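Local coordinates for putative periplasmic protein (Bacteroides vulgatus ATCC 8482, PDB 3DUE) that is of unknown function but belongs to a superfamily of bacterial periplasmic PepSY-like proteins with a possible inhibitory role, at residues 39-47 / 53-61. Residues are numbered along the deposited sequence; the frame is centred on the assembly and turned at random.
Sequences WFDKSYDVI and KLEFDKKGI
Strands 41-47 and 53-56 form an antiparallel beta hairpin, in which the hydrogen-bonded pairs Y44-F56 and V46-L54 exchange two backbone bonds each. Between them D45 and E55 form a non-hydrogen-bonded pair, their side chains running alongside each other in the same direction. K53 crosses to D45: its chain runs straight past CG1 of I47, then bends at the last torsion (chi4 -51°), and NZ meets OD2 of D45 on the anti side at 3.2 Å. This salt bridge probably eases the closeness of D45 OD2 and E55 OE2, 3.8 Å apart. One water joins S43 OG, D45 OD1 and E55 OE2, while E55 OE1 turns to T63 of the next strand. On the other face, the Y44 ring presents its CD2 edge to D57 O (3.4 Å), and a water links its OH to K58 O. V46 CG2 touches the edge of the F56 ring at 4.4 Å. Beyond the pairing, D57 OD1 takes K59 N in an Asx turn and I61 N from the opposite face of its carboxylate, bracing the type I turn D57-G60. The hairpin is two neighbouring strands of the antiparallel sheet of this PepSY-like protein, with helix 15-24 packed on L54 and F56.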
loop_
_atom_site.group_PDB
_atom_site.type_symbol
_atom_site.label_atom_id
_atom_site.label_comp_id
_atom_site.label_asym_id
_atom_site.label_seq_id
_atom_site.Cartn_x
_atom_site.Cartn_y
_atom_site.Cartn_z
ATOM N N TRP A 39 -14.682 9.356 -10.657
ATOM C CA TRP A 39 -14.935 10.715 -11.115
ATOM C C TRP A 39 -13.690 11.070 -11.927
ATOM O O TRP A 39 -13.342 10.305 -12.827
ATOM C CB TRP A 39 -15.249 11.679 -9.970
ATOM C CG TRP A 39 -16.597 11.373 -9.393
ATOM C CD1 TRP A 39 -16.852 10.476 -8.399
ATOM C CD2 TRP A 39 -17.858 11.889 -9.804
ATOM N NE1 TRP A 39 -18.186 10.432 -8.143
ATOM C CE2 TRP A 39 -18.834 11.286 -8.990
ATOM C CE3 TRP A 39 -18.268 12.850 -10.739
ATOM C CZ2 TRP A 39 -20.195 11.582 -9.103
ATOM C CZ3 TRP A 39 -19.623 13.140 -10.868
ATOM C CH2 TRP A 39 -20.576 12.520 -10.038
ATOM N N PHE A 40 -13.006 12.174 -11.637
ATOM C CA PHE A 40 -11.812 12.506 -12.423
ATOM C C PHE A 40 -10.515 12.037 -11.785
ATOM O O PHE A 40 -9.463 12.461 -12.231
ATOM C CB PHE A 40 -11.688 13.997 -12.761
ATOM C CG PHE A 40 -12.558 14.479 -13.942
ATOM C CD1 PHE A 40 -13.153 13.592 -14.844
ATOM C CD2 PHE A 40 -12.652 15.839 -14.195
ATOM C CE1 PHE A 40 -13.923 14.067 -15.932
ATOM C CE2 PHE A 40 -13.399 16.334 -15.275
ATOM C CZ PHE A 40 -14.031 15.437 -16.159
ATOM N N ASP A 41 -10.574 11.179 -10.773
ATOM C CA ASP A 41 -9.365 10.685 -10.110
ATOM C C ASP A 41 -8.930 9.345 -10.679
ATOM O O ASP A 41 -9.715 8.402 -10.756
ATOM C CB ASP A 41 -9.570 10.583 -8.604
ATOM C CG ASP A 41 -9.622 11.940 -7.939
ATOM O OD1 ASP A 41 -8.794 12.825 -8.276
ATOM O OD2 ASP A 41 -10.507 12.150 -7.084
ATOM N N LYS A 42 -7.683 9.252 -11.118
ATOM C CA LYS A 42 -7.221 8.005 -11.674
ATOM C C LYS A 42 -6.399 7.357 -10.621
ATOM O O LYS A 42 -5.815 8.047 -9.755
ATOM C CB LYS A 42 -6.386 8.213 -12.932
ATOM C CG LYS A 42 -7.162 8.709 -14.135
ATOM C CD LYS A 42 -6.196 9.092 -15.252
ATOM C CE LYS A 42 -6.896 9.881 -16.335
ATOM N NZ LYS A 42 -5.972 10.605 -17.278
ATOM N N SER A 43 -6.418 6.026 -10.645
ATOM C CA SER A 43 -5.602 5.215 -9.776
ATOM C C SER A 43 -5.093 4.020 -10.588
ATOM O O SER A 43 -5.648 3.678 -11.633
ATOM C CB SER A 43 -6.328 4.781 -8.523
ATOM O OG SER A 43 -7.464 4.004 -8.828
ATOM N N TYR A 44 -4.028 3.413 -10.086
ATOM C CA TYR A 44 -3.375 2.301 -10.742
ATOM C C TYR A 44 -3.272 1.155 -9.739
ATOM O O TYR A 44 -3.055 1.424 -8.564
ATOM C CB TYR A 44 -1.972 2.756 -11.167
ATOM C CG TYR A 44 -2.009 3.885 -12.152
ATOM C CD1 TYR A 44 -2.121 3.626 -13.516
ATOM C CD2 TYR A 44 -1.940 5.214 -11.731
ATOM C CE1 TYR A 44 -2.180 4.634 -14.404
ATOM C CE2 TYR A 44 -1.973 6.248 -12.629
ATOM C CZ TYR A 44 -2.111 5.947 -13.971
ATOM O OH TYR A 44 -2.125 6.941 -14.916
ATOM N N ASP A 45 -3.493 -0.073 -10.186
ATOM C CA ASP A 45 -3.396 -1.256 -9.305
ATOM C C ASP A 45 -2.500 -2.279 -9.949
ATOM O O ASP A 45 -2.534 -2.431 -11.172
ATOM C CB ASP A 45 -4.755 -1.852 -8.992
ATOM C CG ASP A 45 -5.676 -0.847 -8.266
ATOM O OD1 ASP A 45 -6.331 -0.061 -8.951
ATOM O OD2 ASP A 45 -5.747 -0.867 -7.005
ATOM N N VAL A 46 -1.633 -2.886 -9.134
ATOM C CA VAL A 46 -0.706 -3.923 -9.563
ATOM C C VAL A 46 -0.784 -5.092 -8.583
ATOM O O VAL A 46 -0.778 -4.874 -7.361
ATOM C CB VAL A 46 0.740 -3.401 -9.612
ATOM C CG1 VAL A 46 1.704 -4.515 -9.932
ATOM C CG2 VAL A 46 0.835 -2.326 -10.663
ATOM N N ILE A 47 -0.955 -6.304 -9.108
ATOM C CA ILE A 47 -0.930 -7.510 -8.294
ATOM C C ILE A 47 0.181 -8.352 -8.826
ATOM O O ILE A 47 0.314 -8.537 -10.064
ATOM C CB ILE A 47 -2.245 -8.339 -8.267
ATOM C CG1 ILE A 47 -3.425 -7.458 -7.861
ATOM C CG2 ILE A 47 -2.066 -9.506 -7.277
ATOM C CD1 ILE A 47 -4.809 -8.131 -7.933
ATOM N N LYS A 53 -0.309 -6.917 -3.473
ATOM C CA LYS A 53 -0.975 -5.900 -4.288
ATOM C C LYS A 53 -0.620 -4.492 -3.890
ATOM O O LYS A 53 -0.511 -4.187 -2.700
ATOM C CB LYS A 53 -2.510 -6.110 -4.200
ATOM C CG LYS A 53 -3.371 -4.903 -4.583
ATOM C CD LYS A 53 -4.822 -5.228 -4.625
ATOM C CE LYS A 53 -5.705 -4.027 -5.156
ATOM N NZ LYS A 53 -5.464 -2.756 -4.485
ATOM N N LEU A 54 -0.465 -3.642 -4.908
ATOM C CA LEU A 54 -0.163 -2.217 -4.757
ATOM C C LEU A 54 -1.271 -1.423 -5.474
ATOM O O LEU A 54 -1.756 -1.866 -6.528
ATOM C CB LEU A 54 1.148 -1.886 -5.442
ATOM C CG LEU A 54 2.331 -2.738 -5.013
ATOM C CD1 LEU A 54 3.567 -2.310 -5.719
ATOM C CD2 LEU A 54 2.473 -2.634 -3.466
ATOM N N GLU A 55 -1.638 -0.283 -4.895
ATOM C CA GLU A 55 -2.475 0.734 -5.523
ATOM C C GLU A 55 -1.701 2.063 -5.415
ATOM O O GLU A 55 -1.100 2.381 -4.383
ATOM C CB GLU A 55 -3.795 0.932 -4.806
ATOM C CG GLU A 55 -4.766 1.898 -5.486
ATOM C CD GLU A 55 -5.937 2.251 -4.602
ATOM O OE1 GLU A 55 -5.702 2.672 -3.416
ATOM O OE2 GLU A 55 -7.090 2.133 -5.105
ATOM N N PHE A 56 -1.803 2.862 -6.466
ATOM C CA PHE A 56 -1.137 4.149 -6.571
ATOM C C PHE A 56 -2.126 5.184 -7.000
ATOM O O PHE A 56 -3.090 4.845 -7.691
ATOM C CB PHE A 56 -0.069 4.110 -7.654
ATOM C CG PHE A 56 1.007 3.058 -7.451
ATOM C CD1 PHE A 56 2.106 3.345 -6.677
ATOM C CD2 PHE A 56 0.926 1.801 -8.083
ATOM C CE1 PHE A 56 3.100 2.445 -6.506
ATOM C CE2 PHE A 56 1.899 0.877 -7.906
ATOM C CZ PHE A 56 3.022 1.203 -7.131
ATOM N N ASP A 57 -1.874 6.439 -6.634
ATOM C CA ASP A 57 -2.748 7.536 -7.013
ATOM C C ASP A 57 -2.396 7.963 -8.424
ATOM O O ASP A 57 -1.556 7.321 -9.069
ATOM C CB ASP A 57 -2.710 8.689 -5.995
ATOM C CG ASP A 57 -1.370 9.442 -5.954
ATOM O OD1 ASP A 57 -0.487 9.267 -6.812
ATOM O OD2 ASP A 57 -1.226 10.245 -5.023
ATOM N N LYS A 58 -3.025 9.036 -8.897
ATOM C CA LYS A 58 -2.846 9.517 -10.283
ATOM C C LYS A 58 -1.413 9.950 -10.631
ATOM O O LYS A 58 -1.065 10.049 -11.820
ATOM C CB LYS A 58 -3.789 10.679 -10.567
ATOM C CG LYS A 58 -3.492 11.936 -9.780
ATOM C CD LYS A 58 -4.554 12.991 -9.988
ATOM C CE LYS A 58 -4.210 14.256 -9.198
ATOM N NZ LYS A 58 -5.126 15.420 -9.506
ATOM N N LYS A 59 -0.618 10.216 -9.600
ATOM C CA LYS A 59 0.774 10.608 -9.749
ATOM C C LYS A 59 1.747 9.459 -9.430
ATOM O O LYS A 59 2.961 9.666 -9.434
ATOM C CB LYS A 59 1.061 11.828 -8.876
ATOM C CG LYS A 59 0.199 13.039 -9.267
ATOM C CD LYS A 59 0.653 14.234 -8.534
ATOM C CE LYS A 59 -0.409 15.245 -8.375
ATOM N NZ LYS A 59 0.104 16.301 -7.489
ATOM N N GLY A 60 1.219 8.260 -9.208
ATOM C CA GLY A 60 2.039 7.078 -8.942
ATOM C C GLY A 60 2.568 7.009 -7.527
ATOM O O GLY A 60 3.561 6.321 -7.283
ATOM N N ILE A 61 1.917 7.717 -6.599
ATOM C CA ILE A 61 2.300 7.697 -5.192
ATOM C C ILE A 61 1.402 6.643 -4.518
ATOM O O ILE A 61 0.190 6.664 -4.670
ATOM C CB ILE A 61 2.118 9.078 -4.532
ATOM C CG1 ILE A 61 2.779 10.187 -5.355
ATOM C CG2 ILE A 61 2.650 9.050 -3.114
ATOM C CD1 ILE A 61 4.241 9.996 -5.491
HETATM O O HOH W 1 -7.488 1.635 -7.700
HETATM O O HOH W 2 -2.482 9.520 -13.909
HETATM O O HOH W 3 -7.173 -1.025 -4.571
#